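Local coordinates for sphingomyelinase-c (Listeria ivanovii, PDB 1ZWX), which belongs to the endonuclease/exonuclease/phosphatase family and has the DNase I-like fold, two beta-sheets packed together with helices and loops around them, at residues 157-160 against 161-165; 182-185 against 186-190; 62-65 against 66-70. All blocks are in the same frame, centred on the assembly; numbering follows the deposited sequence.

Contact 1 of 3, residues 157-160 against 161-165; sequences SLIS and KDTSR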
loop_
_atom_site.group_PDB
_atom_site.type_symbol
_atom_site.label_atom_id
_atom_site.label_comp_id
_atom_site.label_asym_id
_atom_site.label_seq_id
_atom_site.Cartn_x
_atom_site.Cartn_y
_atom_site.Cartn_z
ATOM N N SER A 157 -14.062 14.706 -2.805
ATOM C CA SER A 157 -14.991 15.832 -2.646
ATOM C C SER A 157 -16.360 15.601 -3.301
ATOM O O SER A 157 -17.391 15.946 -2.725
ATOM C CB SER A 157 -14.356 17.101 -3.225
ATOM O OG SER A 157 -13.284 17.464 -2.389
ATOM N N LEU A 158 -16.363 14.995 -4.478
ATOM C CA LEU A 158 -17.575 14.941 -5.267
ATOM C C LEU A 158 -18.410 13.670 -5.070
ATOM O O LEU A 158 -19.391 13.457 -5.787
ATOM C CB LEU A 158 -17.263 15.162 -6.735
ATOM C CG LEU A 158 -16.725 16.557 -7.081
ATOM C CD1 LEU A 158 -16.648 16.733 -8.599
ATOM C CD2 LEU A 158 -17.580 17.654 -6.423
ATOM N N ILE A 159 -18.019 12.821 -4.120
ATOM C CA ILE A 159 -18.890 11.699 -3.720
ATOM C C ILE A 159 -19.100 11.747 -2.221
ATOM O O ILE A 159 -18.228 12.190 -1.479
ATOM C CB ILE A 159 -18.405 10.299 -4.246
ATOM C CG1 ILE A 159 -17.150 9.819 -3.502
ATOM C CG2 ILE A 159 -18.185 10.333 -5.765
ATOM C CD1 ILE A 159 -16.553 8.548 -4.038
ATOM N N SER A 160 -20.292 11.384 -1.769
ATOM C CA SER A 160 -20.580 11.459 -0.350
ATOM C C SER A 160 -19.739 10.414 0.367
ATOM O O SER A 160 -19.284 9.437 -0.251
ATOM C CB SER A 160 -22.066 11.198 -0.071
ATOM O OG SER A 160 -22.381 9.858 -0.355
ATOM N N LYS A 161 -19.512 10.647 1.648
ATOM C CA LYS A 161 -18.797 9.686 2.488
ATOM C C LYS A 161 -19.568 8.356 2.627
ATOM O O LYS A 161 -18.936 7.317 2.770
ATOM C CB LYS A 161 -18.458 10.300 3.862
ATOM C CG LYS A 161 -17.388 11.399 3.745
ATOM C CD LYS A 161 -17.025 12.039 5.090
ATOM C CE LYS A 161 -15.716 12.850 5.022
ATOM N NZ LYS A 161 -15.652 13.850 3.923
ATOM N N ASP A 162 -20.906 8.374 2.566
ATOM C CA ASP A 162 -21.687 7.111 2.477
ATOM C C ASP A 162 -21.343 6.302 1.243
ATOM O O ASP A 162 -21.240 5.062 1.268
ATOM C CB ASP A 162 -23.181 7.392 2.384
ATOM C CG ASP A 162 -23.731 7.940 3.650
ATOM O OD1 ASP A 162 -24.221 9.101 3.617
ATOM O OD2 ASP A 162 -23.649 7.223 4.676
ATOM N N THR A 163 -21.223 7.015 0.133
ATOM C CA THR A 163 -20.865 6.394 -1.127
ATOM C C THR A 163 -19.407 5.804 -1.091
ATOM O O THR A 163 -19.184 4.657 -1.478
ATOM C CB THR A 163 -21.017 7.397 -2.271
ATOM O OG1 THR A 163 -22.415 7.642 -2.484
ATOM C CG2 THR A 163 -20.451 6.802 -3.569
ATOM N N SER A 164 -18.451 6.601 -0.664
ATOM C CA SER A 164 -17.063 6.099 -0.619
ATOM C C SER A 164 -16.959 4.934 0.407
ATOM O O SER A 164 -16.287 3.941 0.154
ATOM C CB SER A 164 -16.056 7.228 -0.403
ATOM O OG SER A 164 -16.316 7.964 0.772
ATOM N N ARG A 165 -17.670 5.030 1.522
ATOM C CA ARG A 165 -17.736 3.889 2.461
ATOM C C ARG A 165 -18.323 2.595 1.856
ATOM O O ARG A 165 -17.792 1.464 2.059
ATOM C CB ARG A 165 -18.446 4.327 3.766
ATOM C CG ARG A 165 -18.724 3.182 4.757
ATOM C CD ARG A 165 -19.121 3.745 6.125
ATOM N NE ARG A 165 -19.257 2.680 7.129
ATOM C CZ ARG A 165 -19.607 2.871 8.401
ATOM N NH1 ARG A 165 -19.867 4.101 8.853
ATOM N NH2 ARG A 165 -19.708 1.830 9.222
HETATM O O HOH W 1 -16.144 10.723 -0.302
#

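Contact 2 of 3, residues 182-185 against 186-190; sequences KNIP and KDEII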
loop_
_atom_site.group_PDB
_atom_site.type_symbol
_atom_site.label_atom_id
_atom_site.label_comp_id
_atom_site.label_asym_id
_atom_site.label_seq_id
_atom_site.Cartn_x
_atom_site.Cartn_y
_atom_site.Cartn_z
ATOM N N LYS A 182 -9.707 -19.053 -3.183
ATOM C CA LYS A 182 -8.330 -19.545 -3.225
ATOM C C LYS A 182 -8.126 -20.844 -2.437
ATOM O O LYS A 182 -7.256 -21.636 -2.768
ATOM C CB LYS A 182 -7.406 -18.468 -2.648
ATOM C CG LYS A 182 -6.080 -18.352 -3.336
ATOM C CD LYS A 182 -6.267 -17.964 -4.778
ATOM C CE LYS A 182 -4.935 -17.822 -5.472
ATOM N NZ LYS A 182 -4.186 -19.093 -5.512
ATOM N N ASN A 183 -8.890 -21.041 -1.369
ATOM C CA ASN A 183 -8.782 -22.267 -0.571
ATOM C C ASN A 183 -7.375 -22.461 -0.036
ATOM O O ASN A 183 -6.796 -23.539 -0.168
ATOM C CB ASN A 183 -9.155 -23.505 -1.410
ATOM C CG ASN A 183 -10.629 -23.563 -1.765
ATOM O OD1 ASN A 183 -11.500 -23.172 -0.973
ATOM N ND2 ASN A 183 -10.923 -24.091 -2.954
ATOM N N ILE A 184 -6.817 -21.415 0.556
ATOM C CA ILE A 184 -5.496 -21.487 1.131
ATOM C C ILE A 184 -5.591 -22.273 2.442
ATOM O O ILE A 184 -6.466 -21.974 3.272
ATOM C CB ILE A 184 -4.931 -20.077 1.372
ATOM C CG1 ILE A 184 -4.849 -19.305 0.046
ATOM C CG2 ILE A 184 -3.614 -20.138 2.126
ATOM C CD1 ILE A 184 -4.683 -17.787 0.212
ATOM N N PRO A 185 -4.718 -23.298 2.618
ATOM C CA PRO A 185 -4.708 -24.080 3.861
ATOM C C PRO A 185 -4.644 -23.212 5.092
ATOM O O PRO A 185 -3.906 -22.232 5.128
ATOM C CB PRO A 185 -3.427 -24.929 3.734
ATOM C CG PRO A 185 -3.273 -25.139 2.266
ATOM C CD PRO A 185 -3.717 -23.810 1.648
ATOM N N LYS A 186 -5.413 -23.586 6.118
ATOM C CA LYS A 186 -5.536 -22.774 7.317
ATOM C C LYS A 186 -4.259 -22.694 8.114
ATOM O O LYS A 186 -4.094 -21.777 8.912
ATOM C CB LYS A 186 -6.696 -23.292 8.196
ATOM C CG LYS A 186 -8.000 -23.431 7.410
ATOM C CD LYS A 186 -8.429 -22.084 6.832
ATOM C CE LYS A 186 -9.919 -22.024 6.541
ATOM N NZ LYS A 186 -10.383 -20.617 6.465
ATOM N N ASP A 187 -3.360 -23.668 7.932
ATOM C CA ASP A 187 -2.096 -23.623 8.647
ATOM C C ASP A 187 -1.076 -22.716 7.932
ATOM O O ASP A 187 0.050 -22.614 8.365
ATOM C CB ASP A 187 -1.501 -25.024 8.912
ATOM C CG ASP A 187 -1.347 -25.848 7.651
ATOM O OD1 ASP A 187 -1.332 -25.293 6.530
ATOM O OD2 ASP A 187 -1.197 -27.087 7.767
ATOM N N GLU A 188 -1.513 -22.015 6.885
ATOM C CA GLU A 188 -0.656 -21.009 6.228
ATOM C C GLU A 188 -1.123 -19.564 6.488
ATOM O O GLU A 188 -2.328 -19.308 6.547
ATOM C CB GLU A 188 -0.586 -21.315 4.738
ATOM C CG GLU A 188 0.097 -22.638 4.474
ATOM C CD GLU A 188 0.138 -23.040 3.016
ATOM O OE1 GLU A 188 0.399 -24.234 2.792
ATOM O OE2 GLU A 188 -0.054 -22.220 2.074
ATOM N N ILE A 189 -0.176 -18.640 6.632
ATOM C CA ILE A 189 -0.497 -17.267 7.015
ATOM C C ILE A 189 -0.836 -16.394 5.788
ATOM O O ILE A 189 -0.235 -16.538 4.723
ATOM C CB ILE A 189 0.629 -16.643 7.849
ATOM C CG1 ILE A 189 0.197 -15.292 8.463
ATOM C CG2 ILE A 189 1.955 -16.547 7.003
ATOM C CD1 ILE A 189 1.017 -14.791 9.670
ATOM N N ILE A 190 -1.832 -15.509 5.966
ATOM C CA ILE A 190 -2.227 -14.527 4.945
ATOM C C ILE A 190 -2.130 -13.135 5.576
ATOM O O ILE A 190 -2.667 -12.878 6.679
ATOM C CB ILE A 190 -3.652 -14.756 4.414
ATOM C CG1 ILE A 190 -3.850 -16.193 3.964
ATOM C CG2 ILE A 190 -3.996 -13.736 3.280
ATOM C CD1 ILE A 190 -5.276 -16.507 3.536
#

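Contact 3 of 3, residues 62-65 against 66-70; sequences HRLL and NNLRE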
loop_
_atom_site.group_PDB
_atom_site.type_symbol
_atom_site.label_atom_id
_atom_site.label_comp_id
_atom_site.label_asym_id
_atom_site.label_seq_id
_atom_site.Cartn_x
_atom_site.Cartn_y
_atom_site.Cartn_z
ATOM N N HIS A 62 8.671 2.632 -12.630
ATOM C CA HIS A 62 9.717 1.774 -13.219
ATOM C C HIS A 62 11.068 2.014 -12.566
ATOM O O HIS A 62 11.752 1.061 -12.167
ATOM C CB HIS A 62 9.777 1.931 -14.737
ATOM C CG HIS A 62 10.902 1.173 -15.379
ATOM N ND1 HIS A 62 12.100 1.770 -15.726
ATOM C CD2 HIS A 62 11.021 -0.135 -15.724
ATOM C CE1 HIS A 62 12.901 0.865 -16.265
ATOM N NE2 HIS A 62 12.268 -0.295 -16.287
ATOM N N ARG A 63 11.447 3.277 -12.387
ATOM C CA ARG A 63 12.677 3.568 -11.684
ATOM C C ARG A 63 12.733 2.995 -10.268
ATOM O O ARG A 63 13.756 2.369 -9.865
ATOM C CB ARG A 63 12.996 5.067 -11.668
ATOM C CG ARG A 63 14.295 5.348 -10.912
ATOM C CD ARG A 63 14.626 6.800 -10.859
ATOM N NE ARG A 63 15.202 7.232 -12.122
ATOM C CZ ARG A 63 15.769 8.421 -12.315
ATOM N NH1 ARG A 63 15.832 9.297 -11.323
ATOM N NH2 ARG A 63 16.254 8.729 -13.512
ATOM N N LEU A 64 11.686 3.223 -9.481
ATOM C CA LEU A 64 11.674 2.749 -8.100
ATOM C C LEU A 64 11.806 1.218 -8.059
ATOM O O LEU A 64 12.613 0.686 -7.300
ATOM C CB LEU A 64 10.386 3.190 -7.385
ATOM C CG LEU A 64 10.159 2.613 -5.992
ATOM C CD1 LEU A 64 11.300 2.909 -5.020
ATOM C CD2 LEU A 64 8.844 3.159 -5.473
ATOM N N LEU A 65 11.013 0.534 -8.866
ATOM C CA LEU A 65 10.997 -0.920 -8.866
ATOM C C LEU A 65 12.367 -1.435 -9.317
ATOM O O LEU A 65 12.906 -2.393 -8.781
ATOM C CB LEU A 65 9.894 -1.427 -9.785
ATOM C CG LEU A 65 8.495 -1.183 -9.154
ATOM C CD1 LEU A 65 7.461 -1.430 -10.186
ATOM C CD2 LEU A 65 8.349 -2.122 -7.960
ATOM N N ASN A 66 12.952 -0.739 -10.278
ATOM C CA ASN A 66 14.320 -1.052 -10.687
ATOM C C ASN A 66 15.392 -0.860 -9.634
ATOM O O ASN A 66 16.246 -1.747 -9.442
ATOM C CB ASN A 66 14.660 -0.334 -11.979
ATOM C CG ASN A 66 14.736 -1.280 -13.103
ATOM O OD1 ASN A 66 13.755 -1.528 -13.808
ATOM N ND2 ASN A 66 15.894 -1.906 -13.233
ATOM N N ASN A 67 15.334 0.269 -8.941
ATOM C CA ASN A 67 16.201 0.551 -7.816
ATOM C C ASN A 67 16.087 -0.493 -6.708
ATOM O O ASN A 67 17.015 -0.653 -5.904
ATOM C CB ASN A 67 15.859 1.904 -7.186
ATOM C CG ASN A 67 16.222 3.101 -8.075
ATOM O OD1 ASN A 67 16.899 2.947 -9.070
ATOM N ND2 ASN A 67 15.735 4.302 -7.708
ATOM N N LEU A 68 14.922 -1.146 -6.631
ATOM C CA LEU A 68 14.625 -2.068 -5.523
ATOM C C LEU A 68 15.030 -3.507 -5.832
ATOM O O LEU A 68 14.961 -4.383 -4.950
ATOM C CB LEU A 68 13.118 -2.016 -5.170
ATOM C CG LEU A 68 12.637 -0.783 -4.378
ATOM C CD1 LEU A 68 11.120 -0.807 -4.231
ATOM C CD2 LEU A 68 13.321 -0.677 -3.010
ATOM N N ARG A 69 15.428 -3.748 -7.082
ATOM C CA ARG A 69 15.771 -5.083 -7.575
ATOM C C ARG A 69 16.919 -5.753 -6.821
ATOM O O ARG A 69 16.910 -6.973 -6.639
ATOM C CB ARG A 69 16.144 -5.043 -9.052
ATOM C CG ARG A 69 15.016 -5.003 -10.003
ATOM C CD ARG A 69 14.381 -6.361 -10.213
ATOM N NE ARG A 69 13.358 -6.263 -11.262
ATOM C CZ ARG A 69 12.399 -7.160 -11.486
ATOM N NH1 ARG A 69 12.293 -8.256 -10.736
ATOM N NH2 ARG A 69 11.528 -6.953 -12.464
ATOM N N GLU A 70 17.901 -4.962 -6.405
ATOM C CA GLU A 70 19.053 -5.503 -5.697
ATOM C C GLU A 70 18.601 -6.198 -4.415
ATOM O O GLU A 70 18.939 -7.359 -4.178
ATOM C CB GLU A 70 20.072 -4.391 -5.394
ATOM C CG GLU A 70 21.019 -4.660 -4.231
ATOM C CD GLU A 70 22.286 -5.379 -4.639
ATOM O OE1 GLU A 70 22.250 -6.172 -5.606
ATOM O OE2 GLU A 70 23.326 -5.152 -3.980
#

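Contact 1 of 3, residues 157-160 against 161-165
The peptide carbonyl of Ser-160 is the flat group that takes a bond here: Ser-164 N approaches Ser-160 O in the carbonyl plane at 3.0 Å, with a nearly straight N-H...O angle of 166°. This bond closes the first turn of the helix. The Ser-160 side chain folds back over that turn, its OG held between the backbone N and the carbonyl carbon (chi1 68°), and its hydroxyl is hydrogen-bonded to the hydroxyl of Thr-163, OG to OG1 3.1 Å. The methyl branch of Thr-163 turns back toward Ile-159, where CG2 rests 4.1 Å from Ile-159 CB. Ile-159 is extended beyond CG1, and its tip, CD1, meets Ser-164 CB at 3.9 Å, a light apolar touch beside the polar bonds. A water lies 2.8 Å from Ile-159 O and 3.0 Å from Ser-164 OG, placed to donate to either, though not necessarily to both at once. Ser-164 OG also bonds the carboxylate of Asp-155 in the loop before, so this buried hydroxyl is hydrogen-bonded to Asp-155 and within reach of the water. Further round the turn, the end of the Arg-165 chain leads off to a salt bridge with Asp-207 of helix 203-212. Serine at the N-cap, with its side chain turned back over the first turn, is typical of helix starts; here it opens helix 161-182 at the protein surface.

Contact 2 of 3, residues 182-185 against 186-190
A type I beta turn from Pro-185 to Glu-188 carries the chain from the end of helix 161-182 into strand 189-193, and the side chains on its two arms pack against each other. The turn is closed by Glu-188 N, which donates to Pro-185 O at 3.0 Å with an N-H...O angle of 155°; the donor stands well above the carbonyl plane, off the lone-pair directions. Around this bond Pro-185 and Glu-188 lie side by side and point the same way. The extended Glu-188 chain runs along the pyrrolidine ring, bringing OE1 to 3.8 Å from Pro-185 CG. Asp-187 leans in from the corner, its CG between the backbone N and the carbonyl carbon (chi1 55°), which puts OD1 3.5 Å from Pro-185 CB. On the buried side Ile-184 and Ile-190 reach toward each other tip to tip, CD1 to CD1 at 3.6 Å. The second branch of Ile-184, CG2, instead meets Glu-188, whose side chain crosses it at about a right angle; CG2 comes within 4.1 Å of Glu-188 OE2. That oxygen is hydrogen-bonded to His-146 NE2, which steadies the carboxylate beside Ile-184. Before the turn, Asn-183 has positive phi as the chain leaves the helix. The contact lies where the chain enters strand 189-193, an inner strand between 143-151 and 248-252: Ile-184 and Ile-190 both touch His-146 of strand 143-151, Ile-184 also packs on Tyr-135 of strand 132-140, and Glu-188 and Ile-190 make backbone hydrogen bonds to Ala-257 and Glu-253.

Contact 3 of 3, residues 62-65 against 66-70
His-62 and Asn-66, Arg-63 and Asn-67, and Leu-64 and Leu-68 pair one turn apart toward the C-terminal end of helix 58-67 and just beyond it, where the chain lies against a sheet of the DNase I-like fold. The backbone bonds change character along it. Asn-66 N gives a regular i to i+4 bond to His-62 O at 2.9 Å, and Asn-67 N repeats it to Arg-63 O at 2.8 Å with an angle of 167°. Leu-68 N divides its proton: its bond to Leu-64 O is weak and bent (124°), and the second, to Leu-65 O at 3.2 Å, is the i to i+3 kind, with the donor far above the carbonyl plane. Leu-65 O is also hydrogen-bonded to Gln-75 NE2, so this carbonyl has a side-chain donor as well. On the polar flank Arg-63 NH1 makes a salt bridge with Asp-36 OD2 and a bond to Met-32 O, while Asn-67 ND2 bonds Ala-35 O and Asp-36 OD1; both residues are therefore tied to helix 31-39. Between the two side chains there is a van der Waals contact, Arg-63 CG resting 3.7 Å from Asn-67 ND2. Arg-69 NH1 is satisfied by Pro-73 O. Toward the sheet, Leu-64 CD1 packs on Leu-68 CD1 at 3.8 Å, and Leu-64 and Leu-65 both touch Leu-52 of strand 49-55. At the outer flank His-62 has CG anti to the backbone N (chi1 175°), which carries the ring along the helix beside Asn-66. Asn-66 OD1 lies over one face of that imidazole, 3.1 Å from His-62 NE2, but the angle is poor and no hydrogen bond forms.

Contacts 1 and 2 mark the two ends of helix 161-182, which links the neighbouring parallel strands 143-151 and 189-193 as a beta-alpha-beta crossover; their centres are 34 Å apart. Contact 1 is a surface site, where hydroxyls and a water deal with the start of the helix, whereas contact 2 is partly buried and combines a closing turn with isoleucines tucked toward the sheet containing 143-151 and 189-193. Contact 3 lies on a helix packed on the sheet containing strand 49-55, across the chain's centre from contact 1, and is also partly buried: Leu-64 and Leu-65 pack on strand 49-55 while Arg-63 and Asn-67 bond to helix 31-39. None of the three touches another.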